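Local coordinates for protein 16S rRNA (guanine(1405)-N(7))-methyltransferase (Klebsiella pneumoniae, PDB 6PI9) that probably methylates N7 of guanosine 1405 in 16S rRNA, using S-adenosyl-L-methionine as methyl donor, and so confers resistance to aminoglycosides, at residues R20-P24 with E25-R29; M183-L186 with P187-E190. One frame throughout, in Å; residues are numbered along the deposited sequence.

Interaction 1: residues R20-P24 with E25-R29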
# COMPACT_ATOMS: atom_id res chain seq x y z
N ARG A 20 -18.11 -1.95 2.15
CA ARG A 20 -19.27 -2.57 2.80
C ARG A 20 -18.90 -3.28 4.10
O ARG A 20 -19.79 -3.51 4.92
CB ARG A 20 -19.94 -3.58 1.84
CG ARG A 20 -19.04 -4.75 1.50
CD ARG A 20 -19.59 -5.61 0.41
NE ARG A 20 -20.46 -6.63 0.96
CZ ARG A 20 -20.91 -7.68 0.28
NH1 ARG A 20 -20.54 -7.85 -1.00
NH2 ARG A 20 -21.72 -8.56 0.88
N ASP A 21 -17.63 -3.63 4.29
CA ASP A 21 -17.17 -4.37 5.46
C ASP A 21 -16.31 -3.52 6.41
O ASP A 21 -15.77 -4.05 7.38
CB ASP A 21 -16.40 -5.62 4.99
CG ASP A 21 -17.35 -6.73 4.43
OD1 ASP A 21 -18.44 -6.93 5.00
OD2 ASP A 21 -17.01 -7.40 3.42
N VAL A 22 -16.19 -2.21 6.17
CA VAL A 22 -15.56 -1.31 7.14
C VAL A 22 -16.59 -0.84 8.16
O VAL A 22 -17.75 -0.57 7.82
CB VAL A 22 -14.93 -0.10 6.42
CG1 VAL A 22 -14.29 0.84 7.46
CG2 VAL A 22 -13.87 -0.59 5.39
N CYS A 23 -16.17 -0.75 9.43
CA CYS A 23 -17.00 -0.20 10.49
C CYS A 23 -17.63 1.12 10.06
O CYS A 23 -16.90 2.07 9.74
CB CYS A 23 -16.14 0.02 11.73
SG CYS A 23 -15.95 -1.46 12.66
N PRO A 24 -18.98 1.23 10.02
CA PRO A 24 -19.58 2.50 9.54
C PRO A 24 -19.16 3.72 10.34
O PRO A 24 -19.01 4.82 9.77
CB PRO A 24 -21.10 2.28 9.68
CG PRO A 24 -21.31 0.78 9.69
CD PRO A 24 -19.97 0.17 10.26
N GLU A 25 -19.05 3.59 11.67
CA GLU A 25 -18.60 4.72 12.48
C GLU A 25 -17.21 5.20 12.06
O GLU A 25 -16.93 6.40 12.13
CB GLU A 25 -18.61 4.39 13.98
CG GLU A 25 -18.60 5.65 14.88
CD GLU A 25 -19.59 6.78 14.42
OE1 GLU A 25 -20.84 6.52 14.27
OE2 GLU A 25 -19.09 7.95 14.18
N THR A 26 -16.34 4.30 11.60
CA THR A 26 -15.03 4.71 11.11
C THR A 26 -15.13 5.48 9.79
O THR A 26 -14.48 6.53 9.62
CB THR A 26 -14.16 3.46 10.96
OG1 THR A 26 -14.04 2.90 12.28
CG2 THR A 26 -12.79 3.80 10.37
N VAL A 27 -15.95 4.97 8.87
CA VAL A 27 -16.17 5.70 7.61
C VAL A 27 -16.64 7.11 7.93
O VAL A 27 -16.12 8.09 7.40
CB VAL A 27 -17.24 4.96 6.76
CG1 VAL A 27 -17.53 5.79 5.45
CG2 VAL A 27 -16.75 3.54 6.41
N ARG A 28 -17.67 7.23 8.76
CA ARG A 28 -18.21 8.54 9.11
C ARG A 28 -17.16 9.44 9.78
O ARG A 28 -17.03 10.63 9.45
CB ARG A 28 -19.44 8.30 10.00
CG ARG A 28 -20.30 9.46 10.21
CD ARG A 28 -21.58 9.02 11.04
NE ARG A 28 -22.54 8.19 10.30
CZ ARG A 28 -22.72 6.88 10.53
NH1 ARG A 28 -22.00 6.24 11.47
NH2 ARG A 28 -23.64 6.22 9.83
N ARG A 29 -16.40 8.90 10.74
CA ARG A 29 -15.36 9.70 11.40
C ARG A 29 -14.34 10.24 10.40
O ARG A 29 -14.00 11.45 10.41
CB ARG A 29 -14.64 8.85 12.48
CG ARG A 29 -13.50 9.60 13.17
CD ARG A 29 -12.67 8.73 14.16
NE ARG A 29 -12.16 7.47 13.60
CZ ARG A 29 -11.10 7.36 12.79
NH1 ARG A 29 -10.40 8.45 12.46
NH2 ARG A 29 -10.71 6.16 12.35

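Interaction 2: residues M183-L186 with P187-E190. With SAH (S-adenosyl-L-homocysteine), chain B.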
# COMPACT_ATOMS: atom_id res chain seq x y z
N MET A 183 1.08 -5.21 15.35
CA MET A 183 1.94 -5.61 14.24
C MET A 183 1.58 -4.77 13.02
O MET A 183 0.40 -4.74 12.61
CB MET A 183 1.76 -7.12 14.01
CG MET A 183 2.32 -7.93 15.20
SD MET A 183 1.69 -9.66 15.17
CE MET A 183 2.24 -10.19 13.55
N LYS A 184 2.59 -4.09 12.44
CA LYS A 184 2.42 -3.25 11.26
C LYS A 184 1.28 -2.26 11.44
O LYS A 184 0.45 -2.02 10.54
CB LYS A 184 2.19 -4.13 10.03
CG LYS A 184 3.46 -4.96 9.74
CD LYS A 184 3.12 -6.02 8.61
CE LYS A 184 4.39 -6.86 8.24
NZ LYS A 184 3.92 -8.00 7.33
N LEU A 185 1.22 -1.72 12.62
CA LEU A 185 0.09 -0.91 13.04
C LEU A 185 0.47 0.51 13.41
O LEU A 185 -0.23 1.45 13.04
CB LEU A 185 -0.58 -1.57 14.26
CG LEU A 185 -1.55 -0.65 15.01
CD1 LEU A 185 -2.73 -0.29 14.11
CD2 LEU A 185 -2.06 -1.41 16.25
N LEU A 186 1.55 0.72 14.17
CA LEU A 186 1.76 2.06 14.71
C LEU A 186 1.93 3.13 13.63
O LEU A 186 1.44 4.25 13.85
CB LEU A 186 2.98 2.06 15.67
CG LEU A 186 2.75 1.26 16.97
CD1 LEU A 186 3.91 1.52 18.00
CD2 LEU A 186 1.39 1.56 17.61
N PRO A 187 2.60 2.89 12.48
CA PRO A 187 2.68 4.00 11.50
C PRO A 187 1.35 4.42 10.98
O PRO A 187 1.13 5.62 10.81
CB PRO A 187 3.56 3.45 10.36
CG PRO A 187 4.45 2.42 11.05
CD PRO A 187 3.55 1.81 12.14
N VAL A 188 0.43 3.48 10.73
CA VAL A 188 -0.83 3.92 10.15
C VAL A 188 -1.70 4.54 11.22
O VAL A 188 -2.50 5.42 10.94
CB VAL A 188 -1.54 2.77 9.43
CG1 VAL A 188 -2.13 1.82 10.42
CG2 VAL A 188 -2.69 3.31 8.51
N LEU A 189 -1.55 4.10 12.47
CA LEU A 189 -2.31 4.77 13.53
C LEU A 189 -1.83 6.20 13.73
O LEU A 189 -2.63 7.12 13.87
CB LEU A 189 -2.16 3.92 14.79
CG LEU A 189 -3.02 4.13 16.00
CD1 LEU A 189 -4.42 3.58 15.65
CD2 LEU A 189 -2.37 3.30 17.12
N GLU A 190 -0.51 6.41 13.72
CA GLU A 190 0.05 7.74 13.94
C GLU A 190 -0.24 8.65 12.76
O GLU A 190 -0.35 9.89 12.93
CB GLU A 190 1.59 7.61 14.20
CG GLU A 190 2.27 8.93 14.69
CD GLU A 190 2.03 9.25 16.19
OE1 GLU A 190 2.41 10.39 16.66
OE2 GLU A 190 1.44 8.38 16.88
N SAH B . -1.65 -6.72 12.41
CA SAH B . -2.05 -7.43 11.18
CB SAH B . -2.60 -6.45 10.15
CG SAH B . -1.71 -5.23 9.79
SD SAH B . -2.40 -4.32 8.33
C SAH B . -0.86 -8.19 10.57
O SAH B . 0.28 -7.78 10.86
OXT SAH B . -1.02 -9.16 9.80
C5' SAH B . -3.13 -2.88 9.23
C4' SAH B . -4.52 -3.19 9.86
O4' SAH B . -4.91 -2.09 10.72
C3' SAH B . -5.71 -3.46 8.90
O3' SAH B . -6.31 -4.74 9.19
C2' SAH B . -6.72 -2.35 9.19
O2' SAH B . -8.05 -2.87 9.12
C1' SAH B . -6.35 -2.01 10.64
N9 SAH B . -6.64 -0.64 11.03
C8 SAH B . -6.25 0.51 10.39
N7 SAH B . -6.63 1.57 11.16
C5 SAH B . -7.32 1.07 12.25
C6 SAH B . -7.96 1.65 13.31
N6 SAH B . -8.10 2.96 13.44
N1 SAH B . -8.48 0.83 14.29
C2 SAH B . -8.45 -0.52 14.17
N3 SAH B . -7.82 -1.13 13.11
C4 SAH B . -7.27 -0.30 12.18
O HOH W 1 1.17 0.62 9.83

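Interaction 1: residues R20-P24 with E25-R29
The N-terminal turn of helix 24-34 is where C23 and P24 meet T26, V27 and R28, with C23 at the N-cap position and P24 as the first helical residue. Both opening carbonyls are taken up by the turn. V27 N gives C23 O a nearly straight bond of 3.2 Å (163° at the hydrogen), and T26 N adds a weak, bent one to the same oxygen, so C23 O is gripped twice. R28 N then reaches P24 O at 2.9 Å, the next i to i+4 bond along the helix; P24 itself, having no N-H, leaves no donor wanting at this end.

Beneath the turn lies a small apolar contact: V22 CG1 is 3.8 Å from V27 CG2, the two valines crossing at a slant. V22 puts that methyl anti to its own nitrogen (chi1 179°), which turns it in under the helix. T26 OG1 lies 3.6 Å from C23 CB, but its polar partner is D167, a residue that binds S-adenosyl-L-homocysteine. On the exposed side R28 bends at chi3 (-71°), bringing NH1 to 3.0 Å from E25 OE1 in a salt bridge whose hydrogen bond is weak; the carboxylate carbon sits at the edge of the guanidinium, in its plane.

D167 takes that hydrogen bond from T26 and a salt bridge from R29, whose guanidinium has E33 as a second partner. V27 packs on L13 and L14 of helix 4-14 and on L52 of helix 41-57, which V22 touches as well through T56, so the start of the helix packs against both helices.

Interaction 2: residues M183-L186 with P187-E190
V188 sets CG1 between its backbone N and carbonyl carbon (chi1 74°), which lays that methyl 3.3 Å from L185 O, while L189 holds CG anti to its own nitrogen (chi1 -167°) and meets L186 through their CD2 methyls. L185 directly precedes helix 186-192, and L186 is its first residue. L185 O is the first acceptor: L189 N meets it at 3.0 Å with an angle of 162° at the hydrogen, while V188 N adds a weak, bent bond. One residue on, E190 N bonds L186 O at 2.9 Å. P187 fits the first turn with its CD 3.6 Å from L186 CB.

L185 CD1 lies 4.3 Å from V188 CG1, and the same methyl also meets L189 CB. K184, in a left-handed backbone conformation, lies between strand 179-183 and the helix. A water joins it to the first turn, accepting from V188 N at 3.1 Å and donating weakly to K184 O.

Just ahead of K184 the reaction product is held: the amino N of S-adenosyl-L-homocysteine donates to M183 O at 2.9 Å, and M183 CB lies beside its carboxylate. This is the end of the fourth strand of the Rossmann-like methyltransferase core. The extended K184 chain carries NZ to a salt bridge with E95.

K184 pairs with T212 of strand 208-214 through the backbone. L186 is buried among V211 and F213 of that strand, A197 and L201 of helix 196-203 and W232 and F233 of helix 225-236, while P187 also packs on V223 of the second subunit.

How the interactions relate
Both interactions are helix starts with a proline in the first turn, and each puts two backbone N-H groups onto one opening carbonyl, but they occupy different places. Interaction 1 is partly buried, its centre about 15 Å from the centre of the chain, and combines a small valine contact with a surface salt bridge. Interaction 2 is buried nearer the centre, relies on leucines and borders the bound S-adenosyl-L-homocysteine through M183 at its strand end. The centres of interactions 1 and 2 are about 18 Å apart, and the two do not touch. The ligand site lies near both: T26 and R29 reach its residue D167, while L189 packs on L168.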